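Local atomic coordinates of pyridoxal kinase (Lactobacillus plantarum, PDB entry 3H74), a protein that probably catalyses the ATP-dependent phosphorylation of pyridoxal to pyridoxal 5'-phosphate, as a member of the ribokinase clan. Residues D33-H45 against V54-W68. Sequence-based numbering, arbitrary orientation. Where two conformers were deposited one is given.
Sequences DVAALPTSLLSTH and VVDLSTWLPQVFAHW
Leu37 sets its two methyls among Trp60, Leu61, Val64, Phe65 and Trp68, and this is where packing is densest. Chi1 of -179° carries CG beside the carbonyl carbon, and the methyls then part: Leu37 CD1 lies 3.6 Å from Trp60 CZ3 and also touches Val64 CG1, whereas Leu37 CD2 sits 3.7 Å from Phe65 CE1 and close to Leu61 and Trp68 CH2. Val64 CG2 lies 3.2 Å above the Trp60 ring plane, over its centre, while Pro38 O lies at that ring's edge. Helix 86-98 closes over Leu61 and Phe65 from beyond.

From the corner at Thr39 and Ser40 onward the contact is thinner and wetter, though Leu57 CD1 packs between Pro38 CB (3.9 Å) and Leu41 CB. One water donates to Thr39 O and accepts from Leu57 N; a second joins Ser40 OG to Val55 O. Val55 N to Leu41 O (2.8 Å, 162° at the hydrogen) marks the hydrogen-bonded pair of the antiparallel hairpin 32-42/54-55, at the margin of the ribokinase-type alpha/beta sheet; Leu42-Val54 is the non-hydrogen-bonded pair. Apolar packing thus dominates the helix end, while the hairpin end combines one direct backbone bond, two water bridges, one through the Ser40 hydroxyl, and smaller apolar contacts.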
ATOM      1  N   ASP A  33      -1.133  11.930 -13.259  1.00  9.95           N
ATOM      2  CA  ASP A  33      -0.982  13.212 -12.564  1.00 10.40           C
ATOM      3  C   ASP A  33      -1.138  12.883 -11.089  1.00  9.93           C
ATOM      4  O   ASP A  33      -2.249  12.650 -10.622  1.00 10.22           O
ATOM      5  CB  ASP A  33      -2.067  14.204 -13.046  1.00 11.11           C
ATOM      6  CG  ASP A  33      -2.343  15.370 -12.061  1.00 12.23           C
ATOM      7  OD1 ASP A  33      -1.386  15.980 -11.543  1.00 14.04           O
ATOM      8  OD2 ASP A  33      -3.536  15.706 -11.839  1.00 14.48           O
ATOM      9  N   VAL A  34      -0.023  12.837 -10.364  1.00  8.93           N
ATOM     10  CA  VAL A  34      -0.050  12.386  -8.979  1.00  8.47           C
ATOM     11  C   VAL A  34      -0.308  13.570  -8.039  1.00  8.03           C
ATOM     12  O   VAL A  34       0.407  14.581  -8.091  1.00  8.91           O
ATOM     13  CB  VAL A  34       1.274  11.686  -8.593  1.00  8.55           C
ATOM     14  CG1 VAL A  34       1.264  11.271  -7.131  1.00  8.54           C
ATOM     15  CG2 VAL A  34       1.517  10.481  -9.478  1.00  9.21           C
ATOM     16  N   ALA A  35      -1.335  13.462  -7.206  1.00  7.36           N
ATOM     17  CA  ALA A  35      -1.513  14.388  -6.095  1.00  7.53           C
ATOM     18  C   ALA A  35      -0.809  13.711  -4.918  1.00  7.05           C
ATOM     19  O   ALA A  35      -1.302  12.722  -4.369  1.00  7.30           O
ATOM     20  CB  ALA A  35      -2.990  14.625  -5.813  1.00  8.34           C
ATOM     21  N   ALA A  36       0.370  14.222  -4.580  1.00  6.25           N
ATOM     22  CA  ALA A  36       1.257  13.571  -3.615  1.00  6.04           C
ATOM     23  C   ALA A  36       1.060  14.200  -2.242  1.00  5.59           C
ATOM     24  O   ALA A  36       1.611  15.264  -1.957  1.00  5.60           O
ATOM     25  CB  ALA A  36       2.713  13.694  -4.072  1.00  7.01           C
ATOM     26  N   LEU A  37       0.266  13.539  -1.409  1.00  5.01           N
ATOM     27  CA  LEU A  37      -0.154  14.104  -0.133  1.00  5.44           C
ATOM     28  C   LEU A  37       0.514  13.421   1.063  1.00  4.96           C
ATOM     29  O   LEU A  37       0.132  12.310   1.439  1.00  4.93           O
ATOM     30  CB  LEU A  37      -1.670  13.994  -0.001  1.00  5.70           C
ATOM     31  CG  LEU A  37      -2.255  14.574   1.287  1.00  6.64           C
ATOM     32  CD1 LEU A  37      -1.982  16.060   1.371  1.00  7.43           C
ATOM     33  CD2 LEU A  37      -3.748  14.299   1.393  1.00  7.22           C
ATOM     34  N   PRO A  38       1.504  14.081   1.687  1.00  4.55           N
ATOM     35  CA  PRO A  38       2.074  13.496   2.899  1.00  4.79           C
ATOM     36  C   PRO A  38       1.060  13.423   4.038  1.00  4.86           C
ATOM     37  O   PRO A  38       0.378  14.408   4.323  1.00  5.65           O
ATOM     38  CB  PRO A  38       3.211  14.470   3.261  1.00  4.72           C
ATOM     39  CG  PRO A  38       3.546  15.168   1.955  1.00  5.35           C
ATOM     40  CD  PRO A  38       2.196  15.324   1.302  1.00  5.11           C
ATOM     41  N   THR A  39       0.981  12.265   4.683  1.00  4.43           N
ATOM     42  CA  THR A  39       0.187  12.110   5.898  1.00  5.01           C
ATOM     43  C   THR A  39       1.046  12.404   7.129  1.00  5.24           C
ATOM     44  O   THR A  39       0.518  12.655   8.215  1.00  5.84           O
ATOM     45  CB  THR A  39      -0.383  10.693   5.995  1.00  5.22           C
ATOM     46  OG1 THR A  39       0.696   9.778   5.815  1.00  5.64           O
ATOM     47  CG2 THR A  39      -1.427  10.436   4.920  1.00  5.89           C
ATOM     48  N   SER A  40       2.363  12.357   6.926  1.00  5.32           N
ATOM     49  CA  SER A  40       3.386  12.607   7.936  1.00  5.82           C
ATOM     50  C   SER A  40       4.615  13.024   7.133  1.00  5.43           C
ATOM     51  O   SER A  40       4.801  12.544   6.010  1.00  5.66           O
ATOM     52  CB  SER A  40       3.685  11.330   8.731  1.00  6.48           C
ATOM     53  OG  SER A  40       4.669  11.552   9.736  1.00  6.75           O
ATOM     54  N   LEU A  41       5.436  13.918   7.685  1.00  5.28           N
ATOM     55  CA  LEU A  41       6.644  14.378   7.007  1.00  5.18           C
ATOM     56  C   LEU A  41       7.824  14.150   7.950  1.00  4.75           C
ATOM     57  O   LEU A  41       7.826  14.660   9.080  1.00  5.39           O
ATOM     58  CB  LEU A  41       6.505  15.856   6.645  1.00  5.96           C
ATOM     59  CG  LEU A  41       7.687  16.502   5.931  1.00  6.42           C
ATOM     60  CD1 LEU A  41       8.073  15.808   4.617  1.00  8.34           C
ATOM     61  CD2 LEU A  41       7.379  17.975   5.695  1.00  7.87           C
ATOM     62  N   LEU A  42       8.818  13.389   7.499  1.00  4.46           N
ATOM     63  CA  LEU A  42       9.920  12.932   8.365  1.00  4.39           C
ATOM     64  C   LEU A  42      11.259  13.248   7.743  1.00  4.41           C
ATOM     65  O   LEU A  42      11.410  13.199   6.516  1.00  4.88           O
ATOM     66  CB  LEU A  42       9.861  11.420   8.590  1.00  5.12           C
ATOM     67  CG  LEU A  42       8.561  10.799   9.109  1.00  5.33           C
ATOM     68  CD1 LEU A  42       7.594  10.439   7.972  1.00  5.97           C
ATOM     69  CD2 LEU A  42       8.885   9.534   9.890  1.00  6.68           C
ATOM     70  N   SER A  43      12.256  13.507   8.586  1.00  4.89           N
ATOM     71  CA  SER A  43      13.625  13.715   8.103  1.00  5.03           C
ATOM     72  C   SER A  43      14.188  12.450   7.426  1.00  5.02           C
ATOM     73  O   SER A  43      14.929  12.538   6.428  1.00  4.89           O
ATOM     74  CB  SER A  43      14.541  14.145   9.246  1.00  5.09           C
ATOM     75  OG  SER A  43      14.449  13.223  10.322  1.00  5.40           O
ATOM     76  N   THR A  44      13.868  11.292   8.004  1.00  4.99           N
ATOM     77  CA  THR A  44      14.263   9.979   7.481  1.00  5.40           C
ATOM     78  C   THR A  44      13.139   9.015   7.841  1.00  5.11           C
ATOM     79  O   THR A  44      12.302   9.324   8.696  1.00  5.27           O
ATOM     80  CB  THR A  44      15.554   9.417   8.155  1.00  6.03           C
ATOM     81  OG1 THR A  44      15.270   9.063   9.520  1.00  5.47           O
ATOM     82  CG2 THR A  44      16.729  10.390   8.116  1.00  6.63           C
ATOM     83  N   HIS A  45      13.130   7.820   7.248  1.00  5.38           N
ATOM     84  CA  HIS A  45      12.201   6.823   7.752  1.00  5.83           C
ATOM     85  C   HIS A  45      12.630   6.344   9.141  1.00  6.54           C
ATOM     86  O   HIS A  45      13.691   6.722   9.659  1.00  6.27           O
ATOM     87  CB  HIS A  45      11.906   5.687   6.749  1.00  6.24           C
ATOM     88  CG  HIS A  45      13.066   4.790   6.434  1.00  6.04           C
ATOM     89  ND1 HIS A  45      13.743   4.063   7.393  1.00  7.20           N
ATOM     90  CD2 HIS A  45      13.616   4.454   5.244  1.00  6.90           C
ATOM     91  CE1 HIS A  45      14.673   3.331   6.802  1.00  7.19           C
ATOM     92  NE2 HIS A  45      14.621   3.558   5.501  1.00  7.36           N
ATOM     93  N   VAL A  54       9.955  14.905  12.872  1.00  6.35           N
ATOM     94  CA  VAL A  54       8.683  14.635  12.218  1.00  7.27           C
ATOM     95  C   VAL A  54       7.724  15.798  12.403  1.00  7.53           C
ATOM     96  O   VAL A  54       7.562  16.301  13.523  1.00  8.87           O
ATOM     97  CB  VAL A  54       8.033  13.366  12.818  1.00  7.26           C
ATOM     98  CG1 VAL A  54       6.660  13.080  12.187  1.00  8.73           C
ATOM     99  CG2 VAL A  54       8.953  12.151  12.662  1.00  7.90           C
ATOM    100  N   VAL A  55       7.083  16.221  11.315  1.00  6.97           N
ATOM    101  CA  VAL A  55       6.021  17.222  11.381  1.00  7.07           C
ATOM    102  C   VAL A  55       4.690  16.505  11.555  1.00  7.45           C
ATOM    103  O   VAL A  55       4.357  15.593  10.789  1.00  6.94           O
ATOM    104  CB  VAL A  55       5.950  18.078  10.107  1.00  7.00           C
ATOM    105  CG1 VAL A  55       4.908  19.183  10.274  1.00  8.51           C
ATOM    106  CG2 VAL A  55       7.302  18.679   9.787  1.00  8.45           C
ATOM    107  N   ASP A  56       3.940  16.922  12.574  1.00  8.24           N
ATOM    108  CA  ASP A  56       2.587  16.455  12.797  1.00  8.85           C
ATOM    109  C   ASP A  56       1.664  17.190  11.824  1.00  8.15           C
ATOM    110  O   ASP A  56       1.533  18.407  11.888  1.00  8.43           O
ATOM    111  CB  ASP A  56       2.205  16.741  14.254  1.00  9.88           C
ATOM    112  CG  ASP A  56       0.831  16.225  14.631  1.00 11.68           C
ATOM    113  OD1 ASP A  56       0.114  15.708  13.761  1.00 10.80           O
ATOM    114  OD2 ASP A  56       0.465  16.341  15.829  1.00 14.48           O
ATOM    115  N   LEU A  57       1.049  16.444  10.910  1.00  7.39           N
ATOM    116  CA  LEU A  57       0.190  17.030   9.877  1.00  7.80           C
ATOM    117  C   LEU A  57      -1.300  16.848  10.184  1.00  8.31           C
ATOM    118  O   LEU A  57      -2.156  17.049   9.318  1.00  7.97           O
ATOM    119  CB  LEU A  57       0.550  16.491   8.484  1.00  7.58           C
ATOM    120  CG  LEU A  57       1.975  16.793   8.009  1.00  6.68           C
ATOM    121  CD1 LEU A  57       2.279  16.060   6.703  1.00  6.12           C
ATOM    122  CD2 LEU A  57       2.191  18.290   7.853  1.00  6.55           C
ATOM    123  N   SER A  58      -1.615  16.472  11.419  0.50  9.13           N
ATOM    124  CA  SER A  58      -3.014  16.235  11.796  0.50  9.76           C
ATOM    125  C   SER A  58      -3.913  17.461  11.609  0.50  9.99           C
ATOM    126  O   SER A  58      -5.095  17.308  11.301  0.50 10.62           O
ATOM    127  CB  SER A  58      -3.126  15.702  13.223  0.50 10.08           C
ATOM    128  OG  SER A  58      -2.588  16.633  14.137  0.50 10.69           O
ATOM    129  N   THR A  59      -3.362  18.660  11.793  1.00  9.83           N
ATOM    130  CA  THR A  59      -4.148  19.886  11.598  1.00 10.89           C
ATOM    131  C   THR A  59      -4.045  20.431  10.177  1.00 10.01           C
ATOM    132  O   THR A  59      -4.796  21.331   9.812  1.00 10.61           O
ATOM    133  CB  THR A  59      -3.777  21.018  12.606  1.00 11.12           C
ATOM    134  OG1 THR A  59      -2.452  21.494  12.359  1.00 13.74           O
ATOM    135  CG2 THR A  59      -3.893  20.542  14.038  1.00 13.42           C
ATOM    136  N   TRP A  60      -3.120  19.886   9.381  1.00  8.78           N
ATOM    137  CA  TRP A  60      -2.939  20.323   7.997  1.00  7.97           C
ATOM    138  C   TRP A  60      -3.868  19.593   7.023  1.00  7.17           C
ATOM    139  O   TRP A  60      -4.492  20.244   6.188  1.00  6.67           O
ATOM    140  CB  TRP A  60      -1.470  20.199   7.566  1.00  7.55           C
ATOM    141  CG  TRP A  60      -1.187  20.659   6.150  1.00  6.85           C
ATOM    142  CD1 TRP A  60      -1.287  21.938   5.648  1.00  7.66           C
ATOM    143  CD2 TRP A  60      -0.717  19.844   5.072  1.00  6.25           C
ATOM    144  NE1 TRP A  60      -0.917  21.957   4.322  1.00  6.80           N
ATOM    145  CE2 TRP A  60      -0.558  20.686   3.945  1.00  6.38           C
ATOM    146  CE3 TRP A  60      -0.416  18.482   4.945  1.00  6.76           C
ATOM    147  CZ2 TRP A  60      -0.121  20.199   2.702  1.00  6.05           C
ATOM    148  CZ3 TRP A  60       0.007  17.999   3.708  1.00  6.46           C
ATOM    149  CH2 TRP A  60       0.142  18.852   2.607  1.00  6.76           C
ATOM    150  N   LEU A  61      -3.966  18.261   7.103  1.00  7.69           N
ATOM    151  CA  LEU A  61      -4.817  17.530   6.154  1.00  8.24           C
ATOM    152  C   LEU A  61      -6.257  18.055   6.070  1.00  7.71           C
ATOM    153  O   LEU A  61      -6.794  18.167   4.973  1.00  7.49           O
ATOM    154  CB  LEU A  61      -4.805  16.007   6.385  1.00  8.87           C
ATOM    155  CG  LEU A  61      -3.958  15.210   5.390  1.00 10.57           C
ATOM    156  CD1 LEU A  61      -2.489  15.552   5.534  1.00 12.57           C
ATOM    157  CD2 LEU A  61      -4.177  13.706   5.542  1.00 10.16           C
ATOM    158  N   PRO A  62      -6.890  18.379   7.223  1.00  7.84           N
ATOM    159  CA  PRO A  62      -8.238  18.948   7.096  1.00  7.76           C
ATOM    160  C   PRO A  62      -8.276  20.223   6.249  1.00  7.10           C
ATOM    161  O   PRO A  62      -9.226  20.438   5.498  1.00  6.96           O
ATOM    162  CB  PRO A  62      -8.639  19.233   8.551  1.00  8.27           C
ATOM    163  CG  PRO A  62      -7.793  18.320   9.378  1.00  9.05           C
ATOM    164  CD  PRO A  62      -6.497  18.220   8.638  1.00  7.45           C
ATOM    165  N   GLN A  63      -7.243  21.049   6.368  1.00  6.79           N
ATOM    166  CA  GLN A  63      -7.147  22.265   5.567  1.00  6.50           C
ATOM    167  C   GLN A  63      -6.911  21.972   4.092  1.00  6.05           C
ATOM    168  O   GLN A  63      -7.429  22.662   3.219  1.00  5.83           O
ATOM    169  CB  GLN A  63      -6.025  23.142   6.087  1.00  6.51           C
ATOM    170  CG  GLN A  63      -6.130  23.507   7.554  1.00  8.37           C
ATOM    171  CD  GLN A  63      -5.010  24.423   7.962  1.00 10.07           C
ATOM    172  OE1 GLN A  63      -4.807  25.480   7.361  1.00 11.32           O
ATOM    173  NE2 GLN A  63      -4.252  24.009   8.975  1.00 10.98           N
ATOM    174  N   VAL A  64      -6.089  20.959   3.819  1.00  5.29           N
ATOM    175  CA  VAL A  64      -5.868  20.502   2.444  1.00  5.23           C
ATOM    176  C   VAL A  64      -7.189  20.061   1.818  1.00  5.58           C
ATOM    177  O   VAL A  64      -7.552  20.525   0.746  1.00  5.73           O
ATOM    178  CB  VAL A  64      -4.850  19.335   2.384  1.00  5.25           C
ATOM    179  CG1 VAL A  64      -4.719  18.802   0.963  1.00  5.68           C
ATOM    180  CG2 VAL A  64      -3.496  19.786   2.891  1.00  5.49           C
ATOM    181  N   PHE A  65      -7.917  19.188   2.505  1.00  6.31           N
ATOM    182  CA  PHE A  65      -9.171  18.687   1.969  1.00  6.64           C
ATOM    183  C   PHE A  65     -10.193  19.807   1.795  1.00  6.45           C
ATOM    184  O   PHE A  65     -10.914  19.838   0.798  1.00  6.79           O
ATOM    185  CB  PHE A  65      -9.733  17.570   2.843  1.00  7.03           C
ATOM    186  CG  PHE A  65      -8.863  16.333   2.893  1.00  6.53           C
ATOM    187  CD1 PHE A  65      -8.172  15.887   1.761  1.00  6.88           C
ATOM    188  CD2 PHE A  65      -8.748  15.610   4.071  1.00  8.01           C
ATOM    189  CE1 PHE A  65      -7.371  14.744   1.812  1.00  7.19           C
ATOM    190  CE2 PHE A  65      -7.951  14.463   4.123  1.00  8.40           C
ATOM    191  CZ  PHE A  65      -7.257  14.043   2.987  1.00  8.07           C
ATOM    192  N   ALA A  66     -10.235  20.740   2.750  1.00  6.53           N
ATOM    193  CA  ALA A  66     -11.144  21.887   2.633  1.00  6.50           C
ATOM    194  C   ALA A  66     -10.788  22.735   1.413  1.00  6.55           C
ATOM    195  O   ALA A  66     -11.664  23.173   0.656  1.00  6.77           O
ATOM    196  CB  ALA A  66     -11.091  22.721   3.888  1.00  7.24           C
ATOM    197  N   HIS A  67      -9.490  22.965   1.208  1.00  6.01           N
ATOM    198  CA  HIS A  67      -9.049  23.730   0.053  1.00  6.23           C
ATOM    199  C   HIS A  67      -9.400  23.029  -1.264  1.00  6.23           C
ATOM    200  O   HIS A  67      -9.966  23.639  -2.177  1.00  6.23           O
ATOM    201  CB  HIS A  67      -7.553  24.032   0.121  1.00  6.24           C
ATOM    202  CG  HIS A  67      -7.059  24.785  -1.066  1.00  6.05           C
ATOM    203  ND1 HIS A  67      -5.797  24.608  -1.602  1.00  5.52           N
ATOM    204  CD2 HIS A  67      -7.675  25.706  -1.844  1.00  6.68           C
ATOM    205  CE1 HIS A  67      -5.659  25.403  -2.647  1.00  5.61           C
ATOM    206  NE2 HIS A  67      -6.783  26.075  -2.818  1.00  5.61           N
ATOM    207  N   TRP A  68      -9.048  21.750  -1.375  1.00  5.97           N
ATOM    208  CA  TRP A  68      -9.363  21.010  -2.589  1.00  6.57           C
ATOM    209  C   TRP A  68     -10.866  21.022  -2.883  1.00  7.14           C
ATOM    210  O   TRP A  68     -11.265  21.136  -4.037  1.00  7.84           O
ATOM    211  CB  TRP A  68      -8.864  19.579  -2.492  1.00  6.42           C
ATOM    212  CG  TRP A  68      -7.365  19.433  -2.487  1.00  5.95           C
ATOM    213  CD1 TRP A  68      -6.430  20.394  -2.744  1.00  5.79           C
ATOM    214  CD2 TRP A  68      -6.647  18.226  -2.249  1.00  5.15           C
ATOM    215  NE1 TRP A  68      -5.162  19.858  -2.673  1.00  6.00           N
ATOM    216  CE2 TRP A  68      -5.272  18.523  -2.375  1.00  5.00           C
ATOM    217  CE3 TRP A  68      -7.035  16.915  -1.933  1.00  6.15           C
ATOM    218  CZ2 TRP A  68      -4.281  17.549  -2.191  1.00  5.85           C
ATOM    219  CZ3 TRP A  68      -6.052  15.949  -1.753  1.00  6.16           C
ATOM    220  CH2 TRP A  68      -4.688  16.274  -1.889  1.00  5.92           C
TER
HETATM  221  O   HOH W   1       0.881  13.616  10.744  1.00  7.40           O
HETATM  222  O   HOH W   2       3.384  13.125  11.522  1.00  9.76           O